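Local coordinates for protein CysE, serine acetyltransferase (Brucella abortus, PDB 4HZD) that transfers an acetyl group from acetyl-coenzyme A to L-serine, giving the O-acetylserine used in cysteine biosynthesis, at residues V90-D102 / A158-T170. Residues are numbered along the deposited sequence; the frame is centred on the assembly and turned at random.
Sequences VLRVDIQAVYDRD and ARLGSGLFLDHAT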
loop_
_atom_site.group_PDB
_atom_site.type_symbol
_atom_site.label_atom_id
_atom_site.label_comp_id
_atom_site.label_asym_id
_atom_site.label_seq_id
_atom_site.Cartn_x
_atom_site.Cartn_y
_atom_site.Cartn_z
ATOM N N VAL A 90 -9.058 27.535 16.716
ATOM C CA VAL A 90 -9.388 26.377 17.562
ATOM C C VAL A 90 -8.189 25.417 17.620
ATOM O O VAL A 90 -7.777 25.004 18.716
ATOM C CB VAL A 90 -10.663 25.642 17.093
ATOM C CG1 VAL A 90 -10.866 24.337 17.843
ATOM C CG2 VAL A 90 -11.914 26.522 17.216
ATOM N N LEU A 91 -7.588 25.093 16.472
ATOM C CA LEU A 91 -6.507 24.081 16.473
ATOM C C LEU A 91 -5.255 24.606 17.221
ATOM O O LEU A 91 -4.536 23.845 17.865
ATOM C CB LEU A 91 -6.172 23.598 15.034
ATOM C CG LEU A 91 -5.448 24.543 14.080
ATOM C CD1 LEU A 91 -3.960 24.527 14.376
ATOM C CD2 LEU A 91 -5.720 24.226 12.606
ATOM N N ARG A 92 -4.995 25.900 17.095
ATOM C CA ARG A 92 -3.933 26.596 17.829
ATOM C C ARG A 92 -4.154 26.622 19.357
ATOM O O ARG A 92 -3.201 26.438 20.133
ATOM C CB ARG A 92 -3.734 28.029 17.273
ATOM C CG ARG A 92 -2.770 28.103 16.064
ATOM C CD ARG A 92 -2.854 29.454 15.337
ATOM N NE ARG A 92 -2.099 29.483 14.067
ATOM C CZ ARG A 92 -2.540 29.021 12.883
ATOM N NH1 ARG A 92 -3.724 28.426 12.760
ATOM N NH2 ARG A 92 -1.769 29.134 11.801
ATOM N N VAL A 93 -5.387 26.855 19.790
ATOM C CA VAL A 93 -5.691 26.756 21.231
ATOM C C VAL A 93 -5.573 25.289 21.719
ATOM O O VAL A 93 -5.085 25.032 22.828
ATOM C CB VAL A 93 -7.024 27.421 21.642
ATOM C CG1 VAL A 93 -6.988 28.906 21.309
ATOM C CG2 VAL A 93 -8.209 26.799 20.949
ATOM N N ASP A 94 -5.974 24.332 20.877
ATOM C CA ASP A 94 -5.834 22.908 21.225
ATOM C C ASP A 94 -4.364 22.508 21.355
ATOM O O ASP A 94 -3.992 21.735 22.246
ATOM C CB ASP A 94 -6.551 22.004 20.209
ATOM C CG ASP A 94 -8.060 22.049 20.315
ATOM O OD1 ASP A 94 -8.634 22.586 21.297
ATOM O OD2 ASP A 94 -8.713 21.531 19.393
ATOM N N ILE A 95 -3.526 23.029 20.455
ATOM C CA ILE A 95 -2.078 22.820 20.514
ATOM C C ILE A 95 -1.481 23.473 21.774
ATOM O O ILE A 95 -0.687 22.851 22.506
ATOM C CB ILE A 95 -1.380 23.373 19.239
ATOM C CG1 ILE A 95 -1.676 22.501 18.012
ATOM C CG2 ILE A 95 0.134 23.492 19.447
ATOM C CD1 ILE A 95 -1.110 23.110 16.727
ATOM N N GLN A 96 -1.883 24.725 22.016
ATOM C CA GLN A 96 -1.496 25.445 23.225
ATOM C C GLN A 96 -1.922 24.736 24.525
ATOM O O GLN A 96 -1.154 24.735 25.482
ATOM C CB GLN A 96 -1.946 26.932 23.172
ATOM C CG GLN A 96 -1.392 27.792 24.308
ATOM C CD GLN A 96 0.070 28.196 24.111
ATOM O OE1 GLN A 96 0.546 28.394 22.989
ATOM N NE2 GLN A 96 0.787 28.315 25.212
ATOM N N ALA A 97 -3.082 24.064 24.530
ATOM C CA ALA A 97 -3.495 23.238 25.670
ATOM C C ALA A 97 -2.489 22.141 26.009
ATOM O O ALA A 97 -2.158 21.929 27.187
ATOM C CB ALA A 97 -4.869 22.618 25.445
ATOM N N VAL A 98 -2.028 21.422 24.987
ATOM C CA VAL A 98 -1.049 20.359 25.225
ATOM C C VAL A 98 0.224 20.973 25.774
ATOM O O VAL A 98 0.799 20.473 26.736
ATOM C CB VAL A 98 -0.684 19.547 23.945
ATOM C CG1 VAL A 98 0.372 18.490 24.275
ATOM C CG2 VAL A 98 -1.921 18.865 23.370
ATOM N N TYR A 99 0.670 22.037 25.122
ATOM C CA TYR A 99 1.934 22.670 25.466
ATOM C C TYR A 99 1.887 23.110 26.940
ATOM O O TYR A 99 2.824 22.846 27.688
ATOM C CB TYR A 99 2.242 23.841 24.520
ATOM C CG TYR A 99 3.577 24.509 24.823
ATOM C CD1 TYR A 99 4.791 23.943 24.395
ATOM C CD2 TYR A 99 3.628 25.692 25.548
ATOM C CE1 TYR A 99 6.011 24.545 24.678
ATOM C CE2 TYR A 99 4.837 26.311 25.829
ATOM C CZ TYR A 99 6.020 25.745 25.390
ATOM O OH TYR A 99 7.207 26.368 25.699
ATOM N N ASP A 100 0.771 23.723 27.340
ATOM C CA ASP A 100 0.576 24.228 28.717
ATOM C C ASP A 100 0.313 23.171 29.776
ATOM O O ASP A 100 0.651 23.385 30.936
ATOM C CB ASP A 100 -0.563 25.253 28.754
ATOM C CG ASP A 100 -0.210 26.546 28.026
ATOM O OD1 ASP A 100 0.976 26.822 27.823
ATOM O OD2 ASP A 100 -1.125 27.281 27.642
ATOM N N ARG A 101 -0.290 22.043 29.388
ATOM C CA ARG A 101 -0.823 21.081 30.354
ATOM C C ARG A 101 -0.042 19.758 30.447
ATOM O O ARG A 101 -0.218 19.062 31.405
ATOM C CB ARG A 101 -2.320 20.795 30.122
ATOM C CG ARG A 101 -3.230 22.028 30.113
ATOM C CD ARG A 101 -4.690 21.662 29.870
ATOM N NE ARG A 101 -5.361 22.814 29.290
ATOM C CZ ARG A 101 -6.506 22.813 28.614
ATOM N NH1 ARG A 101 -7.213 21.703 28.430
ATOM N NH2 ARG A 101 -6.956 23.966 28.133
ATOM N N ASP A 102 0.811 19.416 29.467
ATOM C CA ASP A 102 1.599 18.160 29.528
ATOM C C ASP A 102 3.107 18.362 29.715
ATOM O O ASP A 102 3.781 18.802 28.779
ATOM C CB ASP A 102 1.415 17.338 28.253
ATOM C CG ASP A 102 1.866 15.856 28.409
ATOM O OD1 ASP A 102 2.558 15.474 29.390
ATOM O OD2 ASP A 102 1.520 15.061 27.513
ATOM N N ALA A 158 -21.699 14.728 19.005
ATOM C CA ALA A 158 -21.126 15.237 20.249
ATOM C C ALA A 158 -20.622 16.643 19.987
ATOM O O ALA A 158 -20.296 16.973 18.841
ATOM C CB ALA A 158 -19.980 14.354 20.773
ATOM N N ARG A 159 -20.587 17.484 21.030
ATOM C CA ARG A 159 -20.070 18.845 20.870
ATOM C C ARG A 159 -18.836 19.047 21.737
ATOM O O ARG A 159 -18.886 18.807 22.951
ATOM C CB ARG A 159 -21.162 19.886 21.159
ATOM C CG ARG A 159 -22.288 19.789 20.157
ATOM C CD ARG A 159 -22.957 21.114 19.865
ATOM N NE ARG A 159 -24.085 21.452 20.729
ATOM C CZ ARG A 159 -24.841 20.608 21.431
ATOM N NH1 ARG A 159 -24.634 19.294 21.402
ATOM N NH2 ARG A 159 -25.831 21.101 22.169
ATOM N N LEU A 160 -17.720 19.413 21.108
ATOM C CA LEU A 160 -16.451 19.591 21.833
ATOM C C LEU A 160 -15.909 21.007 21.705
ATOM O O LEU A 160 -15.734 21.519 20.586
ATOM C CB LEU A 160 -15.380 18.609 21.356
ATOM C CG LEU A 160 -15.657 17.100 21.344
ATOM C CD1 LEU A 160 -14.464 16.353 20.755
ATOM C CD2 LEU A 160 -15.942 16.599 22.755
ATOM N N GLY A 161 -15.605 21.618 22.850
ATOM C CA GLY A 161 -15.113 22.995 22.875
ATOM C C GLY A 161 -13.662 23.092 22.444
ATOM O O GLY A 161 -13.034 22.104 22.065
ATOM N N SER A 162 -13.108 24.292 22.531
ATOM C CA SER A 162 -11.709 24.488 22.177
ATOM C C SER A 162 -10.809 24.407 23.401
ATOM O O SER A 162 -11.294 24.319 24.552
ATOM C CB SER A 162 -11.537 25.835 21.499
ATOM O OG SER A 162 -11.810 26.838 22.435
ATOM N N GLY A 163 -9.491 24.456 23.164
ATOM C CA GLY A 163 -8.528 24.201 24.231
ATOM C C GLY A 163 -8.789 22.868 24.927
ATOM O O GLY A 163 -8.679 22.738 26.155
ATOM N N LEU A 164 -9.184 21.873 24.148
ATOM C CA LEU A 164 -9.376 20.529 24.706
ATOM C C LEU A 164 -8.070 19.751 24.689
ATOM O O LEU A 164 -7.390 19.703 23.666
ATOM C CB LEU A 164 -10.447 19.798 23.916
ATOM C CG LEU A 164 -10.810 18.354 24.310
ATOM C CD1 LEU A 164 -11.319 18.274 25.754
ATOM C CD2 LEU A 164 -11.867 17.856 23.324
ATOM N N PHE A 165 -7.718 19.182 25.835
ATOM C CA PHE A 165 -6.578 18.299 25.962
ATOM C C PHE A 165 -7.025 16.850 26.216
ATOM O O PHE A 165 -7.646 16.545 27.255
ATOM C CB PHE A 165 -5.667 18.848 27.052
ATOM C CG PHE A 165 -4.456 18.000 27.338
ATOM C CD1 PHE A 165 -3.739 17.396 26.306
ATOM C CD2 PHE A 165 -3.994 17.873 28.636
ATOM C CE1 PHE A 165 -2.609 16.635 26.584
ATOM C CE2 PHE A 165 -2.867 17.103 28.935
ATOM C CZ PHE A 165 -2.175 16.490 27.910
ATOM N N LEU A 166 -6.734 15.975 25.242
ATOM C CA LEU A 166 -7.085 14.555 25.279
ATOM C C LEU A 166 -5.803 13.769 25.503
ATOM O O LEU A 166 -5.068 13.425 24.545
ATOM C CB LEU A 166 -7.723 14.150 23.944
ATOM C CG LEU A 166 -9.087 13.497 23.948
ATOM C CD1 LEU A 166 -10.115 14.343 24.715
ATOM C CD2 LEU A 166 -9.566 13.226 22.504
ATOM N N ASP A 167 -5.495 13.533 26.766
ATOM C CA ASP A 167 -4.155 13.110 27.127
ATOM C C ASP A 167 -4.123 11.598 27.047
ATOM O O ASP A 167 -4.920 10.942 27.707
ATOM C CB ASP A 167 -3.830 13.612 28.560
ATOM C CG ASP A 167 -2.377 13.276 29.018
ATOM O OD1 ASP A 167 -1.511 12.937 28.181
ATOM O OD2 ASP A 167 -2.112 13.364 30.235
ATOM N N HIS A 168 -3.230 11.039 26.219
ATOM C CA HIS A 168 -3.093 9.544 26.046
ATOM C C HIS A 168 -4.206 8.971 25.206
ATOM O O HIS A 168 -3.925 8.240 24.270
ATOM C CB HIS A 168 -2.948 8.786 27.386
ATOM C CG HIS A 168 -1.784 9.250 28.224
ATOM N ND1 HIS A 168 -0.511 9.241 27.773
ATOM C CD2 HIS A 168 -1.734 9.772 29.533
ATOM C CE1 HIS A 168 0.324 9.741 28.727
ATOM N NE2 HIS A 168 -0.422 10.067 29.799
ATOM N N ALA A 169 -5.453 9.364 25.518
ATOM C CA ALA A 169 -6.693 9.130 24.734
ATOM C C ALA A 169 -7.234 7.724 24.597
ATOM O O ALA A 169 -8.441 7.563 24.424
ATOM C CB ALA A 169 -6.611 9.806 23.340
ATOM N N THR A 170 -6.391 6.700 24.645
ATOM C CA THR A 170 -6.892 5.350 24.369
ATOM C C THR A 170 -8.160 4.990 25.182
ATOM O O THR A 170 -8.138 5.003 26.407
ATOM C CB THR A 170 -5.837 4.295 24.755
ATOM O OG1 THR A 170 -4.552 4.661 24.230
ATOM C CG2 THR A 170 -6.295 2.845 24.325
HETATM O O HOH W 1 -5.263 19.225 22.049
HETATM O O HOH W 2 -0.427 14.284 25.773
#
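Arg101, in the last turn of helix 87-101, grips the carbonyl oxygen of Gly163 end-on with two nitrogens: NH1 and NH2 each lie 2.9 Å from Gly163 O and reach it from the same face of the peptide plane. Both bonds are bent, with N-H...O angles of 133°, as expected when one acceptor is shared. The chain is extended from CG to NE and runs back along the helix, which lays one guanidinium face over the methyl of Ala97. Two turns earlier, Asp94 OD1 accepts Leu164 N at 3.0 Å from above the carboxylate plane. Asp94 OD2 is taken by Arg125, a salt bridge, and by Gln122, so this buried carboxylate is held from both oxygens and probably stays ionised. A water donates to both Asp94 O and Leu164 O, adding a second link between the same residues. Another water donates to Asp102 OD2 and Asp167 OD1, bridging the two carboxylates, while Asp102 OD1 accepts the backbone N of Ala104.

Phe165 fills the space between these polar links. With its CG anti to the backbone N (chi1 178°), the ring reaches the helix: Val98 CA lies over one face, while Val98 CG2 comes to 3.8 Å from Phe165 CD1. Arg101 CB and Asp102 CB approach CD2 and CZ obliquely. Farther back, Val90 CG1 packs 4.0 Å from Ser162 CB, and Gly163, at positive phi, brings its backbone against the helix.

The contact lays helix 87-101 of the N-terminal helical region against the first coil of the left-handed beta-helix. Strands 159-160 and 165-166 start two of its sheets, helix 116-132 packs alongside, and His168, part of the coenzyme A pocket, is hydrogen-bonded through ND1 to Asp153 OD2 of a neighbouring subunit.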